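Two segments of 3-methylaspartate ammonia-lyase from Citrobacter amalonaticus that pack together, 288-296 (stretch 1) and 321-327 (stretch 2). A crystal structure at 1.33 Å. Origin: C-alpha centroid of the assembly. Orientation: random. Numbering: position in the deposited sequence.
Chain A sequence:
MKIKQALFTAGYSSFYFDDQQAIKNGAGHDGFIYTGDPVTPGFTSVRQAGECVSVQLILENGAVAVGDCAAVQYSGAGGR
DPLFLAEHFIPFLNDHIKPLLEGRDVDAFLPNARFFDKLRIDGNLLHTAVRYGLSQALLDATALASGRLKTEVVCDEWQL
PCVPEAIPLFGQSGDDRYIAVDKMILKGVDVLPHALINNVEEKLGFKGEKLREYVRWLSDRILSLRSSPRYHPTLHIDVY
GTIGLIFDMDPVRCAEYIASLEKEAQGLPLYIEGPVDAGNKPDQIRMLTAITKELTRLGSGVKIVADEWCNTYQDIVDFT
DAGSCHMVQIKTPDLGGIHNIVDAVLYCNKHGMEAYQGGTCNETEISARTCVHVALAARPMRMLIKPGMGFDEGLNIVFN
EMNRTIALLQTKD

Stretch 1, residues 288-296: LTAITKELT
Stretch 2 (321-327) DAGSCHM

Stretch 1 is helical throughout, with phi/psi near -60/-45 and i to i+4 bonds such as T292 N to L288 O (2.9 Å) and L295 N to I291 O (2.9 Å). Stretch 2 leaves a helix and crosses the L288, T289, T292 and L295 side of stretch 1. The register is set by two CA pairs: T289 CA lies 3.9 Å from S324 CA, and T292 CA lies 5.8 Å from C325 CA. The contact buries 345 Å² in all, both sides summed.

D321, still helical at -62/-30, is out of reach. A322 (-79/-8) points its CB toward stretch 1, and that CB lies 4.4 Å from T289 OG1; its small methyl makes only a loose contact, and the closest approach of A322 to T289 is through its carbonyl oxygen, A322 O, 3.8 Å from T289 OG1. G323 follows at phi/psi 59/40, the first residue to leave helical geometry, in a Schellman motif with two bonds back into the last turn. Positive phi by itself favours glycine, and a CB modelled there would meet nothing of stretch 1 within 5.5 Å.

S324 (-79/-20) is buried and makes the closest backbone approach. Its carbonyl oxygen, S324 O, lies 2.8 Å from T292 OG1, which can donate a hydrogen bond to it. The same hydroxyl, T292 OG1, is 3.0 Å from L288 O, one turn earlier, and its single proton cannot be assigned between these two acceptors. S324 O and L288 O are themselves only 2.9 Å apart; both are acceptors, so no bond joins them. T289 N is 3.2 Å from S324 O, but the angle is poor, whereas T289 CA makes a CA-H...O contact with S324 O at 3.5 Å. T292, with chi1 m (-64°), points its CB toward stretch 2. The CA-to-CB bond of S324 points sideways, and S324 CB lies 3.3 Å from T289 OG1 (T289 chi1 m); chi1 p (63°) places S324 OG, which is hydrogen-bonded to a residue just outside the stretches.

C325 is extended (-168/176), with chi1 p (54°). C325 CA is 3.4 Å from T292 OG1, and C325 CB is 4.4 Å from L288 CD1, an apolar contact made by a buried leucine in the m,t rotamer.

H326 (-86/-28) has a sideways CB, but chi1 m (-53°) and chi2 89° bring the ring nearer the helix. H326 CE1 lies 4.0 Å from T292 CG2 and 4.2 Å from L295 CD1, the latter at the ring edge; L295 is also m,t. A water bridges the polar side, its oxygen 2.8 Å from H326 NE2 and 2.8 Å from T296 OG1. M327, a selenomethionine, begins strand geometry (-148/148) and makes no contact.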

ATOM      1  N   LEU A 288     -13.141 -31.983  -1.901  1.00 16.29           N
ATOM      2  CA  LEU A 288     -13.247 -31.107  -3.055  1.00 16.16           C
ATOM      3  C   LEU A 288     -13.522 -31.917  -4.319  1.00 15.90           C
ATOM      4  O   LEU A 288     -14.305 -31.495  -5.163  1.00 15.60           O
ATOM      5  CB  LEU A 288     -11.983 -30.281  -3.229  1.00 16.18           C
ATOM      6  CG  LEU A 288     -11.669 -29.282  -2.118  1.00 15.36           C
ATOM      7  CD1 LEU A 288     -10.444 -28.469  -2.521  1.00 15.94           C
ATOM      8  CD2 LEU A 288     -12.842 -28.373  -1.840  1.00 15.61           C
ATOM      9  N   THR A 289     -12.881 -33.078  -4.438  1.00 16.10           N
ATOM     10  CA  THR A 289     -13.087 -33.942  -5.602  1.00 16.69           C
ATOM     11  C   THR A 289     -14.557 -34.300  -5.734  1.00 16.70           C
ATOM     12  O   THR A 289     -15.138 -34.234  -6.809  1.00 17.33           O
ATOM     13  CB  THR A 289     -12.234 -35.211  -5.477  1.00 16.96           C
ATOM     14  OG1 THR A 289     -10.840 -34.866  -5.461  1.00 17.67           O
ATOM     15  CG2 THR A 289     -12.408 -36.125  -6.693  1.00 17.49           C
ATOM     16  N   ALA A 290     -15.164 -34.670  -4.617  1.00 16.54           N
ATOM     17  CA  ALA A 290     -16.580 -35.006  -4.598  1.00 16.79           C
ATOM     18  C   ALA A 290     -17.482 -33.827  -4.967  1.00 16.76           C
ATOM     19  O   ALA A 290     -18.461 -33.990  -5.684  1.00 17.56           O
ATOM     20  CB  ALA A 290     -16.963 -35.576  -3.254  1.00 17.10           C
ATOM     21  N   ILE A 291     -17.166 -32.622  -4.484  1.00 15.94           N
ATOM     22  CA  ILE A 291     -17.961 -31.459  -4.860  1.00 16.53           C
ATOM     23  C   ILE A 291     -17.830 -31.198  -6.363  1.00 16.98           C
ATOM     24  O   ILE A 291     -18.823 -30.906  -7.034  1.00 17.11           O
ATOM     25  CB  ILE A 291     -17.557 -30.203  -4.047  1.00 16.28           C
ATOM     26  CG1 ILE A 291     -17.859 -30.418  -2.562  1.00 16.59           C
ATOM     27  CG2 ILE A 291     -18.290 -28.967  -4.568  1.00 16.26           C
ATOM     28  CD1 ILE A 291     -17.223 -29.370  -1.655  1.00 17.52           C
ATOM     29  N   THR A 292     -16.604 -31.274  -6.872  1.00 17.97           N
ATOM     30  CA  THR A 292     -16.345 -31.057  -8.289  1.00 19.11           C
ATOM     31  C   THR A 292     -17.149 -32.059  -9.121  1.00 20.47           C
ATOM     32  O   THR A 292     -17.802 -31.679 -10.095  1.00 20.65           O
ATOM     33  CB  THR A 292     -14.839 -31.188  -8.544  1.00 18.94           C
ATOM     34  OG1 THR A 292     -14.149 -30.142  -7.842  1.00 18.78           O
ATOM     35  CG2 THR A 292     -14.490 -30.941 -10.015  1.00 20.18           C
ATOM     36  N   LYS A 293     -17.125 -33.322  -8.704  1.00 21.42           N
ATOM     37  CA  LYS A 293     -17.875 -34.374  -9.396  1.00 22.67           C
ATOM     38  C   LYS A 293     -19.351 -34.018  -9.491  1.00 22.86           C
ATOM     39  O   LYS A 293     -19.968 -34.138 -10.557  1.00 23.23           O
ATOM     40  CB  LYS A 293     -17.719 -35.704  -8.658  1.00 23.37           C
ATOM     41  CG  LYS A 293     -18.316 -36.902  -9.392  1.00 25.77           C
ATOM     42  CD  LYS A 293     -18.340 -38.150  -8.519  1.00 28.82           C
ATOM     43  CE  LYS A 293     -18.900 -39.347  -9.273  1.00 30.75           C
ATOM     44  NZ  LYS A 293     -19.186 -40.493  -8.370  1.00 32.32           N
ATOM     45  N   GLU A 294     -19.947 -33.591  -8.384  1.00 22.88           N
ATOM     46  CA  GLU A 294     -21.364 -33.243  -8.402  1.00 23.20           C
ATOM     47  C   GLU A 294     -21.661 -31.979  -9.225  1.00 23.53           C
ATOM     48  O   GLU A 294     -22.692 -31.909  -9.897  1.00 23.58           O
ATOM     49  CB  GLU A 294     -21.923 -33.130  -6.981  1.00 23.47           C
ATOM     50  CG  GLU A 294     -23.406 -32.794  -6.902  1.00 24.53           C
ATOM     51  CD  GLU A 294     -24.330 -33.900  -7.396  1.00 26.50           C
ATOM     52  OE1 GLU A 294     -23.857 -35.006  -7.728  1.00 26.97           O
ATOM     53  OE2 GLU A 294     -25.552 -33.643  -7.451  1.00 28.44           O
ATOM     54  N   LEU A 295     -20.774 -30.984  -9.188  1.00 23.72           N
ATOM     55  CA  LEU A 295     -20.975 -29.769  -9.981  1.00 23.91           C
ATOM     56  C   LEU A 295     -21.068 -30.123 -11.461  1.00 24.79           C
ATOM     57  O   LEU A 295     -21.934 -29.621 -12.190  1.00 24.73           O
ATOM     58  CB  LEU A 295     -19.839 -28.776  -9.741  1.00 23.34           C
ATOM     59  CG  LEU A 295     -19.922 -28.025  -8.411  1.00 21.79           C
ATOM     60  CD1 LEU A 295     -18.662 -27.203  -8.187  1.00 20.83           C
ATOM     61  CD2 LEU A 295     -21.139 -27.140  -8.365  1.00 21.87           C
ATOM     62  N   THR A 296     -20.157 -30.983 -11.887  1.00 25.61           N
ATOM     63  CA  THR A 296     -20.137 -31.477 -13.255  1.00 26.53           C
ATOM     64  C   THR A 296     -21.430 -32.226 -13.567  1.00 27.25           C
ATOM     65  O   THR A 296     -22.073 -31.977 -14.586  1.00 27.81           O
ATOM     66  CB  THR A 296     -18.937 -32.395 -13.438  1.00 26.57           C
ATOM     67  OG1 THR A 296     -17.723 -31.640 -13.302  1.00 27.87           O
ATOM     68  CG2 THR A 296     -18.887 -32.949 -14.858  1.00 26.56           C
ATOM     69  N   ASP A 321      -3.110 -33.487  -9.076  1.00 12.58           N
ATOM     70  CA  ASP A 321      -3.130 -34.861  -9.576  1.00 13.31           C
ATOM     71  C   ASP A 321      -4.453 -35.538  -9.294  1.00 14.02           C
ATOM     72  O   ASP A 321      -4.850 -36.432 -10.020  1.00 14.67           O
ATOM     73  CB  ASP A 321      -2.033 -35.677  -8.918  1.00 13.51           C
ATOM     74  CG  ASP A 321      -0.648 -35.311  -9.391  1.00 14.23           C
ATOM     75  OD1 ASP A 321      -0.518 -34.562 -10.379  1.00 13.73           O
ATOM     76  OD2 ASP A 321       0.367 -35.771  -8.824  1.00 16.26           O
ATOM     77  N   ALA A 322      -5.112 -35.141  -8.216  1.00 13.98           N
ATOM     78  CA  ALA A 322      -6.386 -35.727  -7.836  1.00 14.55           C
ATOM     79  C   ALA A 322      -7.568 -35.178  -8.643  1.00 15.20           C
ATOM     80  O   ALA A 322      -8.680 -35.673  -8.517  1.00 16.23           O
ATOM     81  CB  ALA A 322      -6.623 -35.480  -6.357  1.00 15.28           C
ATOM     82  N   GLY A 323      -7.354 -34.147  -9.456  1.00 15.08           N
ATOM     83  CA  GLY A 323      -8.449 -33.533 -10.184  1.00 15.36           C
ATOM     84  C   GLY A 323      -9.487 -33.013  -9.209  1.00 15.76           C
ATOM     85  O   GLY A 323     -10.685 -33.077  -9.451  1.00 16.32           O
ATOM     86  N   SER A 324      -9.011 -32.436  -8.112  1.00 15.19           N
ATOM     87  CA  SER A 324      -9.885 -32.142  -6.991  1.00 15.63           C
ATOM     88  C   SER A 324     -10.761 -30.906  -7.126  1.00 15.56           C
ATOM     89  O   SER A 324     -11.775 -30.800  -6.437  1.00 16.71           O
ATOM     90  CB  SER A 324      -9.051 -32.049  -5.720  1.00 16.14           C
ATOM     91  OG  SER A 324      -8.120 -30.987  -5.798  1.00 16.60           O
ATOM     92  N   CYS A 325     -10.392 -29.985  -8.009  1.00 14.32           N
ATOM     93  CA  CYS A 325     -11.078 -28.708  -8.105  1.00 14.55           C
ATOM     94  C   CYS A 325     -10.623 -28.023  -9.376  1.00 13.77           C
ATOM     95  O   CYS A 325      -9.763 -28.540 -10.076  1.00 14.63           O
ATOM     96  CB  CYS A 325     -10.738 -27.844  -6.889  1.00 15.57           C
ATOM     97  SG  CYS A 325      -8.983 -27.654  -6.633  1.00 17.23           S
ATOM     98  N   HIS A 326     -11.199 -26.873  -9.674  1.00 13.04           N
ATOM     99  CA  HIS A 326     -10.891 -26.184 -10.917  1.00 13.17           C
ATOM    100  C   HIS A 326      -9.684 -25.282 -10.841  1.00 12.76           C
ATOM    101  O   HIS A 326      -9.035 -25.039 -11.846  1.00 12.93           O
ATOM    102  CB  HIS A 326     -12.091 -25.354 -11.337  1.00 13.47           C
ATOM    103  CG  HIS A 326     -13.352 -26.146 -11.396  1.00 15.09           C
ATOM    104  ND1 HIS A 326     -14.179 -26.292 -10.305  1.00 15.32           N
ATOM    105  CD2 HIS A 326     -13.911 -26.867 -12.397  1.00 16.35           C
ATOM    106  CE1 HIS A 326     -15.197 -27.067 -10.633  1.00 15.75           C
ATOM    107  NE2 HIS A 326     -15.063 -27.423 -11.897  1.00 17.34           N
HETATM  108  N   MSE A 327      -9.408 -24.775  -9.644  1.00 12.04           N
HETATM  109  CA  MSE A 327      -8.362 -23.790  -9.425  1.00 12.48           C
HETATM  110  C   MSE A 327      -7.790 -24.013  -8.044  1.00 12.29           C
HETATM  111  O   MSE A 327      -8.502 -24.451  -7.146  1.00 12.52           O
HETATM  112  CB  MSE A 327      -8.976 -22.393  -9.510  1.00 12.49           C
HETATM  113  CG  MSE A 327      -8.024 -21.248  -9.241  1.00 13.19           C
HETATM  114 SE   MSE A 327      -8.918 -19.524  -9.380  1.00 18.16          SE
HETATM  115  CE  MSE A 327      -8.494 -19.134 -11.213  1.00 15.43           C
TER
HETATM  116  O   HOH W   1     -17.277 -29.039 -12.249  1.00 27.43           O